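Local coordinates for protein CurD (Moorea producens 3L, PDB 5KP7) that binds 4'-phosphopantetheine and is probably a hydroxymethylglutaryl-CoA synthase-type acyltransferase of the thiolase-like superfamily, at residues S69-P75 and T167-R171; Y78-A83 and A194-A198. The protein carries 3 engineered substitutions. One frame throughout, in Å; residues are numbered along the deposited sequence.

Contact 1: S69-P75 and T167-R171; sequences SLPYEDP and TDISR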
# COMPACT_ATOMS: atom_id res chain seq x y z
N SER A 69 10.42 0.39 11.32
CA SER A 69 11.51 1.40 11.32
C SER A 69 12.15 1.49 12.71
O SER A 69 11.43 1.63 13.73
CB SER A 69 10.93 2.74 11.00
OG SER A 69 11.91 3.78 10.90
N LEU A 70 13.49 1.50 12.75
CA LEU A 70 14.23 1.78 13.99
C LEU A 70 14.18 3.27 14.32
O LEU A 70 13.88 4.08 13.46
CB LEU A 70 15.68 1.32 13.85
CG LEU A 70 16.02 -0.17 13.95
CD1 LEU A 70 15.95 -0.60 15.42
CD2 LEU A 70 15.13 -1.05 13.14
N PRO A 71 14.50 3.65 15.58
CA PRO A 71 14.51 5.09 15.93
C PRO A 71 15.52 5.93 15.14
O PRO A 71 15.28 7.11 14.88
CB PRO A 71 14.76 5.09 17.45
CG PRO A 71 14.25 3.76 17.89
CD PRO A 71 14.60 2.78 16.78
N TYR A 72 16.56 5.26 14.65
CA TYR A 72 17.57 5.90 13.83
C TYR A 72 17.28 5.72 12.34
O TYR A 72 18.20 5.71 11.51
CB TYR A 72 18.97 5.41 14.24
CG TYR A 72 19.13 3.91 14.36
CD1 TYR A 72 19.22 3.10 13.22
CD2 TYR A 72 19.12 3.28 15.61
CE1 TYR A 72 19.37 1.72 13.35
CE2 TYR A 72 19.25 1.91 15.73
CZ TYR A 72 19.38 1.14 14.60
OH TYR A 72 19.53 -0.22 14.74
N GLU A 73 15.99 5.59 11.99
CA GLU A 73 15.57 5.66 10.61
C GLU A 73 14.34 6.54 10.55
O GLU A 73 13.61 6.70 11.56
CB GLU A 73 15.21 4.27 10.08
CG GLU A 73 16.36 3.27 10.13
CD GLU A 73 15.93 1.95 9.53
OE1 GLU A 73 15.22 1.19 10.24
OE2 GLU A 73 16.27 1.69 8.32
N ASP A 74 14.13 7.15 9.39
CA ASP A 74 12.96 7.96 9.16
C ASP A 74 12.59 7.86 7.67
O ASP A 74 13.23 7.11 6.92
CB ASP A 74 13.20 9.38 9.72
CG ASP A 74 14.13 10.22 8.88
OD1 ASP A 74 14.52 9.77 7.79
OD2 ASP A 74 14.44 11.36 9.32
N PRO A 75 11.56 8.59 7.21
CA PRO A 75 11.20 8.45 5.81
C PRO A 75 12.26 8.92 4.84
O PRO A 75 12.32 8.42 3.74
CB PRO A 75 9.90 9.25 5.70
CG PRO A 75 9.33 9.18 7.06
CD PRO A 75 10.51 9.28 7.98
N THR A 167 7.65 6.89 0.20
CA THR A 167 8.28 6.50 1.46
C THR A 167 7.34 6.73 2.62
O THR A 167 6.73 7.80 2.71
CB THR A 167 9.63 7.24 1.69
OG1 THR A 167 10.19 6.80 2.91
CG2 THR A 167 9.45 8.75 1.70
N ASP A 168 7.18 5.74 3.48
CA ASP A 168 6.29 5.86 4.65
C ASP A 168 6.75 4.92 5.78
O ASP A 168 7.28 3.84 5.51
CB ASP A 168 4.82 5.59 4.28
CG ASP A 168 4.10 6.83 3.71
OD1 ASP A 168 4.04 7.86 4.39
OD2 ASP A 168 3.59 6.74 2.58
N ILE A 169 6.58 5.38 7.02
CA ILE A 169 6.84 4.58 8.20
C ILE A 169 5.62 4.66 9.08
O ILE A 169 4.83 5.58 8.95
CB ILE A 169 8.08 5.10 8.94
CG1 ILE A 169 9.28 4.88 8.02
CG2 ILE A 169 8.27 4.43 10.30
CD1 ILE A 169 10.52 5.40 8.56
N SER A 170 5.49 3.73 10.00
CA SER A 170 4.37 3.75 10.98
C SER A 170 4.94 3.90 12.37
O SER A 170 5.18 2.91 13.04
CB SER A 170 3.59 2.44 10.85
OG SER A 170 3.03 2.35 9.55
N ARG A 171 5.19 5.13 12.79
CA ARG A 171 5.86 5.36 14.08
C ARG A 171 4.86 5.55 15.21
O ARG A 171 4.70 6.65 15.75
CB ARG A 171 6.90 6.49 14.01
CG ARG A 171 8.14 6.03 14.79
CD ARG A 171 9.10 7.06 15.12
NE ARG A 171 9.75 7.74 14.01
CZ ARG A 171 10.86 7.35 13.39
NH1 ARG A 171 11.45 6.16 13.62
NH2 ARG A 171 11.36 8.18 12.47
O HOH W 1 7.50 1.53 11.26
O HOH W 2 11.19 3.93 15.55
O HOH W 3 8.49 2.51 13.74
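The Arg171 guanidinium turns its edge to the 69-75 loop, with Glu73 O, Leu70 O, Asp74 CB and water 2 near its plane, while Ser69 OG and Pro71 CA approach obliquely. The grip is end-on: Arg171 NH2 donates to Glu73 O at 2.8 Å, on a lone pair in the carbonyl plane, and Arg171 NH1 reaches the same oxygen at 3.0 Å, tilted 20° from that plane. NH1 also makes a weak bond to Leu70 O, the acceptor that closes the type I turn 70-73 by taking Glu73 N. A bend at chi3 (-63°) brings the arginine head to these carbonyls. Cut back to an alanine, this residue would probably leave Glu73 O without its two donors and the turn less firmly tied to 167-171. Water 2 links Arg171 NH1 to Ser69 O, and water 1 joins Ser69 N to Ser170 N. Ile169 adds apolar packing: its extended chi2 (177°) carries CD1 to 3.2 Å from Ser69 OG and 3.3 Å from Asp74 C, and its CG2 packs unusually tightly on Ser69 CB, at 3.2 Å. Thr167 OG1 donates to Pro75 O at 2.8 Å, in the carbonyl plane. The contact pins the loop before helix 75-89, whose N-cap Asp74 takes Ser77 N, to the end of strand 161-168; strand 428-434 and helix 416-422 pack on the loop, and Asp74 pairs with Arg438 and Tyr440.

Contact 2: Y78-A83 and A194-A198; sequences YAVNAA and AGAVA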
# COMPACT_ATOMS: atom_id res chain seq x y z
N TYR A 78 14.80 5.98 4.69
CA TYR A 78 14.16 4.92 3.93
C TYR A 78 14.23 5.27 2.43
O TYR A 78 14.56 4.40 1.60
CB TYR A 78 12.71 4.73 4.38
CG TYR A 78 12.50 3.61 5.36
CD1 TYR A 78 13.03 3.65 6.65
CD2 TYR A 78 11.76 2.47 5.00
CE1 TYR A 78 12.83 2.60 7.54
CE2 TYR A 78 11.57 1.44 5.89
CZ TYR A 78 12.06 1.51 7.15
OH TYR A 78 11.85 0.42 7.99
N ALA A 79 13.86 6.50 2.09
CA ALA A 79 13.86 6.96 0.71
C ALA A 79 15.22 6.89 0.04
O ALA A 79 15.35 6.44 -1.10
CB ALA A 79 13.32 8.38 0.61
N VAL A 80 16.26 7.37 0.75
CA VAL A 80 17.60 7.34 0.22
C VAL A 80 18.07 5.89 -0.00
O VAL A 80 18.67 5.58 -1.02
CB VAL A 80 18.58 8.15 1.10
CG1 VAL A 80 20.03 7.92 0.67
CG2 VAL A 80 18.21 9.64 1.07
N ASN A 81 17.79 5.00 0.95
CA ASN A 81 18.14 3.60 0.79
C ASN A 81 17.42 2.93 -0.39
O ASN A 81 18.01 2.07 -1.07
CB ASN A 81 17.95 2.86 2.10
CG ASN A 81 18.99 3.26 3.14
OD1 ASN A 81 20.15 3.45 2.82
ND2 ASN A 81 18.58 3.34 4.39
N ALA A 82 16.17 3.34 -0.65
CA ALA A 82 15.44 2.83 -1.80
C ALA A 82 16.04 3.34 -3.12
O ALA A 82 16.15 2.57 -4.10
CB ALA A 82 13.98 3.19 -1.70
N ALA A 83 16.45 4.60 -3.17
CA ALA A 83 16.93 5.21 -4.40
C ALA A 83 18.42 4.98 -4.71
O ALA A 83 18.83 5.10 -5.86
CB ALA A 83 16.64 6.70 -4.39
N ALA A 194 6.55 -0.30 7.17
CA ALA A 194 7.48 0.75 6.81
C ALA A 194 8.21 0.33 5.53
O ALA A 194 8.57 -0.83 5.39
CB ALA A 194 8.47 0.95 7.92
N GLY A 195 8.37 1.24 4.59
CA GLY A 195 9.04 0.88 3.36
C GLY A 195 9.11 2.04 2.42
O GLY A 195 8.39 3.03 2.58
N ALA A 196 9.97 1.91 1.42
CA ALA A 196 10.05 2.90 0.36
C ALA A 196 10.36 2.25 -0.97
O ALA A 196 11.05 1.22 -1.04
CB ALA A 196 11.12 3.93 0.69
N VAL A 197 9.80 2.81 -2.01
CA VAL A 197 10.05 2.38 -3.37
C VAL A 197 10.40 3.59 -4.21
O VAL A 197 9.65 4.58 -4.25
CB VAL A 197 8.86 1.57 -4.01
CG1 VAL A 197 9.25 1.11 -5.42
CG2 VAL A 197 8.48 0.38 -3.15
N ALA A 198 11.54 3.49 -4.90
CA ALA A 198 12.03 4.56 -5.77
C ALA A 198 11.87 4.20 -7.22
O ALA A 198 12.21 3.07 -7.63
CB ALA A 198 13.49 4.84 -5.49
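The aromatic ring of Tyr78 lies along the start of the 194-198 segment, its OH 3.4 Å from Ala194 CB and its CE2 3.5 Å from Gly195 N. Ala194 C and Gly195 N meet the ring obliquely, whereas Ala196 N lies at its edge. With chi1 at -98°, away from the usual staggered values, the ring runs toward Ala194, past the Gly195 backbone. Methyl-on-methyl packing makes up the rest. Ala82 CB stands 3.8 Å from Ala196 CB and also faces Ala198 CB, which in turn sits 3.8 Å from Ala83 CB; Ala196 CB reaches back to Tyr78 CB as well. Methyls also rest against backbone carbonyls, Ala196 CB on Tyr78 O at 3.6 Å and Ala82 CB on Ala196 O at the same distance. No hydrogen bond crosses the interface; Tyr78 O is taken by Ala82 N within the helix. Such small side chains let the helix lie close: the axes of 78-83 and 195-198 approach to 6.9 Å and cross at -42°. Helix 75-89 is thereby laid on the sheet over strand 195-202, which runs between strands 161-168 and 29-36. Tyr36 of the latter packs edge-to-face with Tyr78, Ser34 bonds Ala82 O, and helix 115-123 packs against Ala79, Val80 and Ala83.

In the fold
Contacts 1 and 2 lie side by side in the N-terminal family region, their centres 10 Å apart. Their segments alternate along the chain: loop 69-75 leads into the helix carrying 78-83, and 167-171, the end of strand 161-168 and the loop after it, precedes strand 195-202, which begins within 194-198. The two strands are antiparallel neighbours in the mixed sheet; Asp168 O and Gly195 N, 3.0 Å apart, probably hydrogen-bond between them. Tyr78 packs against Ser69, Thr167 and Ile169, so the contacts form one continuous core fixing helix 75-89 and its leading loop to the sheet. This packing lies near the phosphopantetheine pocket, but none of its residues lines it; Gly195 is about 9 Å from the Asn320 side chain.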